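Local atomic coordinates of peptidase M28 (Shewanella amazonensis SB2B, PDB entry 3IIB), a protein that probably hydrolyses peptides as a zinc-dependent metallopeptidase with carboxypeptidase or dipeptidase activity. Residues Y300-A314 against G373-V385. Numbering follows the deposited sequence.
Sequences YAAEELGLLGGKTYA and GGPDVSMLPALGV. With ZN (zinc ion), chain B.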
# COMPACT_ATOMS: atom_id res chain seq x y z
N TYR A 300 -8.47 20.63 17.52
CA TYR A 300 -9.33 19.88 18.41
C TYR A 300 -8.73 18.56 18.79
O TYR A 300 -8.10 17.88 17.99
CB TYR A 300 -10.72 19.63 17.78
CG TYR A 300 -11.61 20.84 17.61
CD1 TYR A 300 -12.38 21.29 18.64
CD2 TYR A 300 -11.70 21.52 16.40
CE1 TYR A 300 -13.25 22.38 18.51
CE2 TYR A 300 -12.53 22.63 16.26
CZ TYR A 300 -13.32 23.03 17.30
OH TYR A 300 -14.17 24.09 17.14
N ALA A 301 -8.99 18.19 20.04
CA ALA A 301 -8.67 16.90 20.61
C ALA A 301 -9.72 15.85 20.26
O ALA A 301 -10.93 16.12 20.21
CB ALA A 301 -8.57 16.99 22.19
N ALA A 302 -9.23 14.63 20.09
CA ALA A 302 -10.03 13.43 20.17
C ALA A 302 -11.21 13.44 19.20
O ALA A 302 -12.28 12.96 19.51
CB ALA A 302 -10.46 13.17 21.63
N GLU A 303 -11.00 13.99 18.02
CA GLU A 303 -12.04 13.94 16.98
C GLU A 303 -12.36 12.50 16.59
O GLU A 303 -13.52 12.17 16.37
CB GLU A 303 -11.63 14.78 15.76
CG GLU A 303 -12.71 14.84 14.68
CD GLU A 303 -12.71 13.67 13.71
OE1 GLU A 303 -11.71 12.92 13.70
OE2 GLU A 303 -13.68 13.51 12.95
N GLU A 304 -11.34 11.66 16.48
CA GLU A 304 -11.48 10.27 16.04
C GLU A 304 -12.33 9.42 16.97
O GLU A 304 -12.89 8.42 16.56
CB GLU A 304 -10.10 9.61 15.87
CG GLU A 304 -9.12 10.32 14.91
CD GLU A 304 -9.50 10.18 13.45
OE1 GLU A 304 -10.60 9.66 13.15
OE2 GLU A 304 -8.65 10.54 12.62
N LEU A 305 -12.44 9.86 18.23
CA LEU A 305 -13.17 9.12 19.24
C LEU A 305 -14.61 9.64 19.40
O LEU A 305 -15.26 9.33 20.39
CB LEU A 305 -12.43 9.17 20.57
CG LEU A 305 -10.96 8.73 20.50
CD1 LEU A 305 -10.41 8.70 21.96
CD2 LEU A 305 -10.76 7.38 19.80
N GLY A 306 -15.10 10.43 18.45
CA GLY A 306 -16.45 10.96 18.54
C GLY A 306 -16.57 12.45 18.78
O GLY A 306 -17.46 12.90 19.52
N LEU A 307 -15.73 13.23 18.13
CA LEU A 307 -15.81 14.69 18.25
C LEU A 307 -15.73 15.17 19.70
O LEU A 307 -16.32 16.16 20.04
CB LEU A 307 -17.08 15.26 17.62
CG LEU A 307 -17.59 14.65 16.32
CD1 LEU A 307 -18.89 15.37 15.86
CD2 LEU A 307 -16.49 14.67 15.28
N LEU A 308 -15.00 14.48 20.55
CA LEU A 308 -15.00 14.83 21.96
C LEU A 308 -14.50 16.26 22.23
O LEU A 308 -15.07 16.96 23.04
CB LEU A 308 -14.17 13.83 22.78
CG LEU A 308 -14.62 12.36 22.65
CD1 LEU A 308 -13.75 11.46 23.53
CD2 LEU A 308 -16.11 12.16 22.95
N GLY A 309 -13.42 16.67 21.57
CA GLY A 309 -12.95 18.02 21.72
C GLY A 309 -13.89 19.06 21.15
O GLY A 309 -14.10 20.09 21.75
N GLY A 310 -14.49 18.77 20.00
CA GLY A 310 -15.49 19.69 19.46
C GLY A 310 -16.69 19.89 20.39
O GLY A 310 -17.12 21.02 20.61
N LYS A 311 -17.21 18.79 20.91
CA LYS A 311 -18.35 18.84 21.81
C LYS A 311 -17.96 19.59 23.09
O LYS A 311 -18.73 20.38 23.62
CB LYS A 311 -18.77 17.42 22.15
CG LYS A 311 -19.48 16.75 21.00
CD LYS A 311 -19.81 15.29 21.27
CE LYS A 311 -20.63 14.75 20.11
NZ LYS A 311 -20.84 13.29 20.18
N THR A 312 -16.75 19.34 23.59
CA THR A 312 -16.29 20.00 24.79
C THR A 312 -16.17 21.52 24.56
O THR A 312 -16.64 22.32 25.39
CB THR A 312 -14.97 19.45 25.29
OG1 THR A 312 -15.13 18.08 25.65
CG2 THR A 312 -14.47 20.22 26.51
N TYR A 313 -15.59 21.90 23.44
CA TYR A 313 -15.46 23.31 23.10
C TYR A 313 -16.84 24.00 23.05
O TYR A 313 -17.03 25.06 23.61
CB TYR A 313 -14.76 23.45 21.75
CG TYR A 313 -14.58 24.89 21.31
CD1 TYR A 313 -15.59 25.57 20.65
CD2 TYR A 313 -13.37 25.55 21.51
CE1 TYR A 313 -15.42 26.89 20.25
CE2 TYR A 313 -13.19 26.87 21.12
CZ TYR A 313 -14.20 27.54 20.49
OH TYR A 313 -13.96 28.87 20.13
N ALA A 314 -17.79 23.39 22.35
CA ALA A 314 -19.15 23.95 22.25
C ALA A 314 -19.75 24.21 23.62
O ALA A 314 -20.39 25.23 23.85
CB ALA A 314 -20.06 23.05 21.44
N GLY A 373 -20.85 21.99 7.99
CA GLY A 373 -19.58 22.27 8.62
C GLY A 373 -18.84 20.96 8.85
O GLY A 373 -19.43 19.87 8.92
N GLY A 374 -17.54 21.07 9.01
CA GLY A 374 -16.71 19.92 9.32
C GLY A 374 -17.03 19.32 10.67
O GLY A 374 -17.77 19.88 11.47
N PRO A 375 -16.48 18.15 10.93
CA PRO A 375 -16.91 17.37 12.06
C PRO A 375 -16.92 18.10 13.39
O PRO A 375 -17.93 18.11 14.09
CB PRO A 375 -15.90 16.21 12.09
CG PRO A 375 -15.35 16.14 10.78
CD PRO A 375 -15.51 17.43 10.09
N ASP A 376 -15.80 18.73 13.75
CA ASP A 376 -15.70 19.39 15.05
C ASP A 376 -16.53 20.67 15.23
O ASP A 376 -16.70 21.14 16.37
CB ASP A 376 -14.25 19.69 15.34
CG ASP A 376 -13.42 18.43 15.47
OD1 ASP A 376 -13.83 17.59 16.29
OD2 ASP A 376 -12.41 18.27 14.74
N VAL A 377 -17.01 21.24 14.13
CA VAL A 377 -17.90 22.40 14.21
C VAL A 377 -19.34 22.07 13.82
O VAL A 377 -20.21 22.96 13.76
CB VAL A 377 -17.36 23.59 13.35
CG1 VAL A 377 -15.97 23.95 13.82
CG2 VAL A 377 -17.39 23.25 11.85
N SER A 378 -19.61 20.79 13.59
CA SER A 378 -20.89 20.37 13.02
C SER A 378 -22.02 20.51 14.03
O SER A 378 -23.19 20.48 13.63
CB SER A 378 -20.83 18.93 12.50
OG SER A 378 -20.60 18.00 13.55
N MSE A 379 -21.69 20.69 15.32
CA MSE A 379 -22.72 20.84 16.36
C MSE A 379 -23.08 22.30 16.58
O MSE A 379 -24.00 22.65 17.32
CB MSE A 379 -22.30 20.15 17.67
CG MSE A 379 -21.28 20.87 18.49
SE MSE A 379 -19.55 20.93 17.66
CE MSE A 379 -19.17 19.05 17.60
N LEU A 380 -22.36 23.19 15.92
CA LEU A 380 -22.47 24.59 16.22
C LEU A 380 -23.67 25.30 15.57
O LEU A 380 -24.26 26.18 16.19
CB LEU A 380 -21.14 25.33 15.93
CG LEU A 380 -19.87 24.83 16.66
CD1 LEU A 380 -18.70 25.74 16.28
CD2 LEU A 380 -20.08 24.78 18.19
N PRO A 381 -24.07 24.90 14.34
CA PRO A 381 -25.29 25.52 13.80
C PRO A 381 -26.54 25.36 14.63
O PRO A 381 -27.32 26.29 14.71
CB PRO A 381 -25.45 24.87 12.42
CG PRO A 381 -23.99 24.59 12.00
CD PRO A 381 -23.35 24.13 13.33
N ALA A 382 -26.70 24.19 15.28
CA ALA A 382 -27.84 23.99 16.14
C ALA A 382 -27.79 24.93 17.34
O ALA A 382 -28.82 25.16 17.96
CB ALA A 382 -27.89 22.50 16.60
N LEU A 383 -26.61 25.47 17.68
CA LEU A 383 -26.44 26.42 18.74
C LEU A 383 -26.45 27.86 18.22
O LEU A 383 -26.22 28.83 18.97
CB LEU A 383 -25.15 26.11 19.51
CG LEU A 383 -25.09 24.67 20.09
CD1 LEU A 383 -23.70 24.40 20.65
CD2 LEU A 383 -26.18 24.48 21.15
N GLY A 384 -26.73 27.99 16.92
CA GLY A 384 -26.93 29.31 16.32
C GLY A 384 -25.75 29.87 15.56
O GLY A 384 -25.85 30.97 14.98
N VAL A 385 -24.65 29.13 15.54
CA VAL A 385 -23.36 29.60 15.02
C VAL A 385 -23.29 29.26 13.53
O VAL A 385 -23.44 28.09 13.14
CB VAL A 385 -22.18 28.93 15.73
CG1 VAL A 385 -20.85 29.50 15.20
CG2 VAL A 385 -22.30 29.15 17.26
ZN ZN B . -10.31 10.17 11.00
O HOH W 1 -16.58 22.99 18.42
O HOH W 2 -13.10 16.62 18.55
O HOH W 3 -11.16 12.11 11.23
O HOH W 4 -12.18 10.08 9.98
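Asp376 lays its CB over one face of the Tyr300 ring, toward its rim, a CH-pi contact 3.6 Å from the ring centroid. Beyond CB, CG turns back beside its own backbone N (chi1 -65°), which keeps the carboxylate stacked against the tyrosine, the two planes 28° apart. OD1 takes a bond from a water 2.6 Å away that also donates to Ala301 O and accepts from Gly310 N, at the first turn of the helix; OD2 lies 3.4 Å from Glu303 CG. A small acid suits this place, since it packs against a ring and still grips the water. Tyr300 OH meets a second water, which donates to Gly310 O and Asp376 O. A leucine in place of Tyr300 would probably leave that water without its hydroxyl partner and deprive Asp376 CB of the flat ring face it packs on. Gly310 is needed for closeness: its CA is 3.6 Å from Asp376 O, where a CB would clash. Leu307 CD2 packs on Pro375 CB (3.6 Å), while Ala314, small enough to admit neighbours, receives Met379 CG, Leu380 CD2 and Leu383 CD1. Glu304 chelates a zinc ion through both carboxylate oxygens, and Glu303 OE1 accepts from a zinc-bound water. The loop between strands 365-366 and 387-392 thus packs along one side of helix 308-316, from its N-cap Leu307 to Ala314, beside the metal site, with Tyr300 ending strand 293-300 and touching strands 247-257 and 324-329.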